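Local coordinates for protein phosphoglycolate phosphatase (Thermoplasma acidophilum, PDB 1L6R) that dephosphorylates 2-phosphoglycolate to glycolate with the help of magnesium and, less efficiently, releases phosphate from inorganic pyrophosphate, at residues Y165-Y169 against D170-V174; A192-A195 against N196-D199. The protein carries 1 engineered substitution. All blocks are in the same frame, centred on the assembly; numbering follows the deposited sequence.

Contact 1: residues Y165-Y169 against D170-V174; sequences YSLEY and DEILV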
loop_
_atom_site.group_PDB
_atom_site.type_symbol
_atom_site.label_atom_id
_atom_site.label_comp_id
_atom_site.label_asym_id
_atom_site.label_seq_id
_atom_site.Cartn_x
_atom_site.Cartn_y
_atom_site.Cartn_z
ATOM N N TYR A 165 15.450 -11.338 1.383
ATOM C CA TYR A 165 15.836 -12.199 2.492
ATOM C C TYR A 165 14.948 -13.437 2.659
ATOM O O TYR A 165 15.112 -14.196 3.617
ATOM C CB TYR A 165 15.855 -11.381 3.792
ATOM C CG TYR A 165 17.045 -10.449 3.900
ATOM C CD1 TYR A 165 18.201 -10.843 4.568
ATOM C CD2 TYR A 165 17.037 -9.196 3.281
ATOM C CE1 TYR A 165 19.323 -10.024 4.617
ATOM C CE2 TYR A 165 18.157 -8.365 3.322
ATOM C CZ TYR A 165 19.294 -8.787 3.988
ATOM O OH TYR A 165 20.411 -7.994 4.004
ATOM N N SER A 166 14.027 -13.641 1.720
ATOM C CA SER A 166 13.106 -14.778 1.768
ATOM C C SER A 166 12.467 -14.890 3.146
ATOM O O SER A 166 12.510 -15.945 3.790
ATOM C CB SER A 166 13.844 -16.078 1.428
ATOM O OG SER A 166 14.369 -16.029 0.113
ATOM N N LEU A 167 11.856 -13.795 3.590
ATOM C CA LEU A 167 11.218 -13.736 4.897
ATOM C C LEU A 167 9.698 -13.724 4.835
ATOM O O LEU A 167 9.103 -13.494 3.782
ATOM C CB LEU A 167 11.657 -12.463 5.631
ATOM C CG LEU A 167 13.147 -12.236 5.875
ATOM C CD1 LEU A 167 13.360 -10.873 6.516
ATOM C CD2 LEU A 167 13.677 -13.333 6.776
ATOM N N GLU A 168 9.081 -13.984 5.984
ATOM C CA GLU A 168 7.633 -13.909 6.114
ATOM C C GLU A 168 7.425 -12.515 6.705
ATOM O O GLU A 168 8.334 -11.960 7.334
ATOM C CB GLU A 168 7.113 -14.973 7.085
ATOM C CG GLU A 168 7.270 -16.406 6.595
ATOM C CD GLU A 168 6.612 -16.640 5.246
ATOM O OE1 GLU A 168 5.478 -16.152 5.040
ATOM O OE2 GLU A 168 7.228 -17.316 4.394
ATOM N N TYR A 169 6.245 -11.940 6.519
ATOM C CA TYR A 169 5.986 -10.608 7.044
ATOM C C TYR A 169 6.177 -10.504 8.554
ATOM O O TYR A 169 6.658 -9.481 9.049
ATOM C CB TYR A 169 4.564 -10.152 6.688
ATOM C CG TYR A 169 4.384 -9.654 5.266
ATOM C CD1 TYR A 169 5.100 -8.550 4.785
ATOM C CD2 TYR A 169 3.452 -10.251 4.416
ATOM C CE1 TYR A 169 4.882 -8.052 3.489
ATOM C CE2 TYR A 169 3.226 -9.763 3.126
ATOM C CZ TYR A 169 3.939 -8.667 2.673
ATOM O OH TYR A 169 3.673 -8.180 1.413
ATOM N N ASP A 170 5.801 -11.551 9.289
ATOM C CA ASP A 170 5.923 -11.539 10.746
ATOM C C ASP A 170 7.360 -11.605 11.252
ATOM O O ASP A 170 7.597 -11.519 12.459
ATOM C CB ASP A 170 5.084 -12.666 11.377
ATOM C CG ASP A 170 5.538 -14.056 10.958
ATOM O OD1 ASP A 170 4.948 -15.039 11.458
ATOM O OD2 ASP A 170 6.470 -14.178 10.137
ATOM N N GLU A 171 8.308 -11.748 10.328
ATOM C CA GLU A 171 9.732 -11.781 10.679
ATOM C C GLU A 171 10.355 -10.403 10.438
ATOM O O GLU A 171 11.559 -10.212 10.607
ATOM C CB GLU A 171 10.476 -12.818 9.834
ATOM C CG GLU A 171 10.045 -14.264 10.099
ATOM C CD GLU A 171 10.778 -15.260 9.217
ATOM O OE1 GLU A 171 10.697 -15.143 7.975
ATOM O OE2 GLU A 171 11.443 -16.167 9.771
ATOM N N ILE A 172 9.523 -9.444 10.046
ATOM C CA ILE A 172 9.986 -8.091 9.775
ATOM C C ILE A 172 9.360 -7.107 10.758
ATOM O O ILE A 172 8.158 -7.160 11.034
ATOM C CB ILE A 172 9.592 -7.653 8.335
ATOM C CG1 ILE A 172 10.284 -8.560 7.312
ATOM C CG2 ILE A 172 9.938 -6.182 8.111
ATOM C CD1 ILE A 172 9.798 -8.365 5.893
ATOM N N LEU A 173 10.187 -6.217 11.289
ATOM C CA LEU A 173 9.730 -5.179 12.199
ATOM C C LEU A 173 9.949 -3.848 11.490
ATOM O O LEU A 173 11.042 -3.594 10.974
ATOM C CB LEU A 173 10.549 -5.194 13.503
ATOM C CG LEU A 173 10.403 -3.958 14.404
ATOM C CD1 LEU A 173 8.973 -3.881 14.977
ATOM C CD2 LEU A 173 11.420 -4.034 15.536
ATOM N N VAL A 174 8.918 -3.013 11.433
ATOM C CA VAL A 174 9.087 -1.691 10.836
ATOM C C VAL A 174 8.964 -0.645 11.948
ATOM O O VAL A 174 8.181 -0.800 12.886
ATOM C CB VAL A 174 8.050 -1.393 9.716
ATOM C CG1 VAL A 174 8.201 -2.404 8.588
ATOM C CG2 VAL A 174 6.640 -1.392 10.278
HETATM O O HOH W 1 11.404 -17.165 6.387
#
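The turn of the backbone, with an extended E171 chain, brings the E171 carboxylate to the backbone amide of E168: E168 N lies 2.8 Å from E171 OE1, nearly straight at 164°, on the lone pair facing away from the other carboxylate oxygen. CG sits beside the backbone N, opposite the carbonyl carbon (chi1 -65°), and the chain is extended beyond it, which carries the head group to that amide. E171 OE1 also accepts a hydrogen bond from water 1, 2.7 Å away; the water also donates to S166 O, linking the carboxylate to the preceding loop. Beside this polar pair, L167 lays CD2 against E171 OE1 at 3.7 Å while its other methyl, CD1, meets I172 CG1 at 3.9 Å. E168 turns its own carboxylate away through a bend at chi2 (-56°), although its CB stays 3.2 Å from D170 OD2. Two backbone bonds wind the turn: E171 N to E168 O and I172 N to Y169 O, both 3.0 Å. An alanine in place of E171 would probably leave the E168 amide without this acceptor and water 1 without one of its two anchors. The ring of Y169 leads off to a cation-pi contact with K162 and a hydroxyl hydrogen bond to N159, and it also packs on N159 of the second subunit. With S166, at positive phi, as the C-prime residue, the segment is a Schellman helix ending followed by a 3-10 turn that delivers the chain from helix 154-164 into strand 172-175 of the HAD core sheet.

Contact 2: residues A192-A195 against N196-D199; sequences ACPA and NATD
A type I beta turn from P194 to A197 follows the end of strand 190-193 and leads toward helix 199-204, on the metal-binding side of the HAD core. Its defining bond runs from A197 N to P194 O, 3.1 Å long with an angle of 157° at the hydrogen. A195 and N196 fill the two corner positions, and their backbone torsions fit a type I turn.

The turn brings the methyl of A197 back over the end of the strand. A197 CB lies 3.7 Å from C193 CB and 3.8 Å from C193 SG, and it meets P194 CD, 3.9 Å away. One methyl thus touches the last strand residue and the first residue of the turn. At the corner, N196 has CG between its backbone N and carbonyl carbon (chi1 72°), a torsion that swings the amide toward the proline. N196 OD1 comes 3.5 Å from P194 CG and 3.7 Å from P194 CB, a van der Waals approach to carbon; OD1 is hydrogen-bonded elsewhere.

Outside partners tie the turn to its surroundings. A195 O accepts a hydrogen bond from K202 NZ, and C193 packs on I201 and K202 of the following helix. T198 occupies the N-cap of that helix, its OG1 making a weak bond to I201 N.

The N196 side chain is about 4 Å from a bound calcium ion. Separately, the side chain of P194 is about 4 Å from that of D177, a metal ligand, and this places the turn at the border of the metal site. The whole is a strand-turn-helix connection, closed by a threonine N-cap, beside the D177 metal site of a HAD phosphatase.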
loop_
_atom_site.group_PDB
_atom_site.type_symbol
_atom_site.label_atom_id
_atom_site.label_comp_id
_atom_site.label_asym_id
_atom_site.label_seq_id
_atom_site.Cartn_x
_atom_site.Cartn_y
_atom_site.Cartn_z
ATOM N N ALA A 192 6.386 -0.892 15.386
ATOM C CA ALA A 192 6.713 -0.159 16.598
ATOM C C ALA A 192 6.928 1.314 16.266
ATOM O O ALA A 192 7.338 1.667 15.158
ATOM C CB ALA A 192 7.945 -0.751 17.266
ATOM N N CYS A 193 6.669 2.176 17.240
ATOM C CA CYS A 193 6.790 3.606 17.013
ATOM C C CYS A 193 7.126 4.366 18.285
ATOM O O CYS A 193 7.008 3.833 19.390
ATOM C CB CYS A 193 5.469 4.133 16.443
ATOM S SG CYS A 193 4.077 4.028 17.608
ATOM N N PRO A 194 7.549 5.631 18.144
ATOM C CA PRO A 194 7.906 6.481 19.284
ATOM C C PRO A 194 6.701 7.108 19.986
ATOM O O PRO A 194 5.559 7.053 19.501
ATOM C CB PRO A 194 8.823 7.531 18.659
ATOM C CG PRO A 194 8.248 7.683 17.270
ATOM C CD PRO A 194 7.933 6.261 16.865
ATOM N N ALA A 195 6.973 7.720 21.134
ATOM C CA ALA A 195 5.932 8.362 21.918
ATOM C C ALA A 195 5.305 9.540 21.182
ATOM O O ALA A 195 4.163 9.903 21.457
ATOM C CB ALA A 195 6.495 8.827 23.265
ATOM N N ASN A 196 6.036 10.143 20.247
ATOM C CA ASN A 196 5.480 11.275 19.513
ATOM C C ASN A 196 4.999 10.879 18.116
ATOM O O ASN A 196 4.833 11.719 17.231
ATOM C CB ASN A 196 6.488 12.434 19.448
ATOM C CG ASN A 196 7.641 12.159 18.516
ATOM O OD1 ASN A 196 7.861 11.023 18.099
ATOM N ND2 ASN A 196 8.395 13.204 18.190
ATOM N N ALA A 197 4.772 9.585 17.909
ATOM C CA ALA A 197 4.247 9.139 16.620
ATOM C C ALA A 197 2.801 9.627 16.503
ATOM O O ALA A 197 2.154 9.940 17.503
ATOM C CB ALA A 197 4.282 7.617 16.537
ATOM N N THR A 198 2.289 9.690 15.279
ATOM C CA THR A 198 0.906 10.113 15.083
ATOM C C THR A 198 -0.042 9.093 15.696
ATOM O O THR A 198 0.312 7.922 15.886
ATOM C CB THR A 198 0.557 10.228 13.604
ATOM O OG1 THR A 198 0.827 8.973 12.969
ATOM C CG2 THR A 198 1.366 11.342 12.939
ATOM N N ASP A 199 -1.263 9.533 15.983
ATOM C CA ASP A 199 -2.257 8.655 16.570
ATOM C C ASP A 199 -2.551 7.435 15.709
ATOM O O ASP A 199 -2.671 6.335 16.232
ATOM C CB ASP A 199 -3.574 9.408 16.805
ATOM C CG ASP A 199 -3.523 10.334 18.008
ATOM O OD1 ASP A 199 -2.561 10.266 18.801
ATOM O OD2 ASP A 199 -4.477 11.129 18.167
#

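Contact 1 comes first along the chain and closes before contact 2 opens; their centres are about 21 Å apart. Both reach the mixed sheet of the core, where strands 172-175 and 190-193 are parallel neighbours. They meet there directly: V174 O and A192 N, 3.1 Å apart, probably form a hydrogen bond, and L173 CD1 packs near A192 N. Contact 1 lies where the chain enters strand 172-175, whereas contact 2 lies where it leaves strand 190-193, so the two turns sit toward opposite ends of this strand pair. Strand 172-175 leads on to D177, a metal ligand, which P194 of contact 2 touches, so contact 2 is the one beside the metal site.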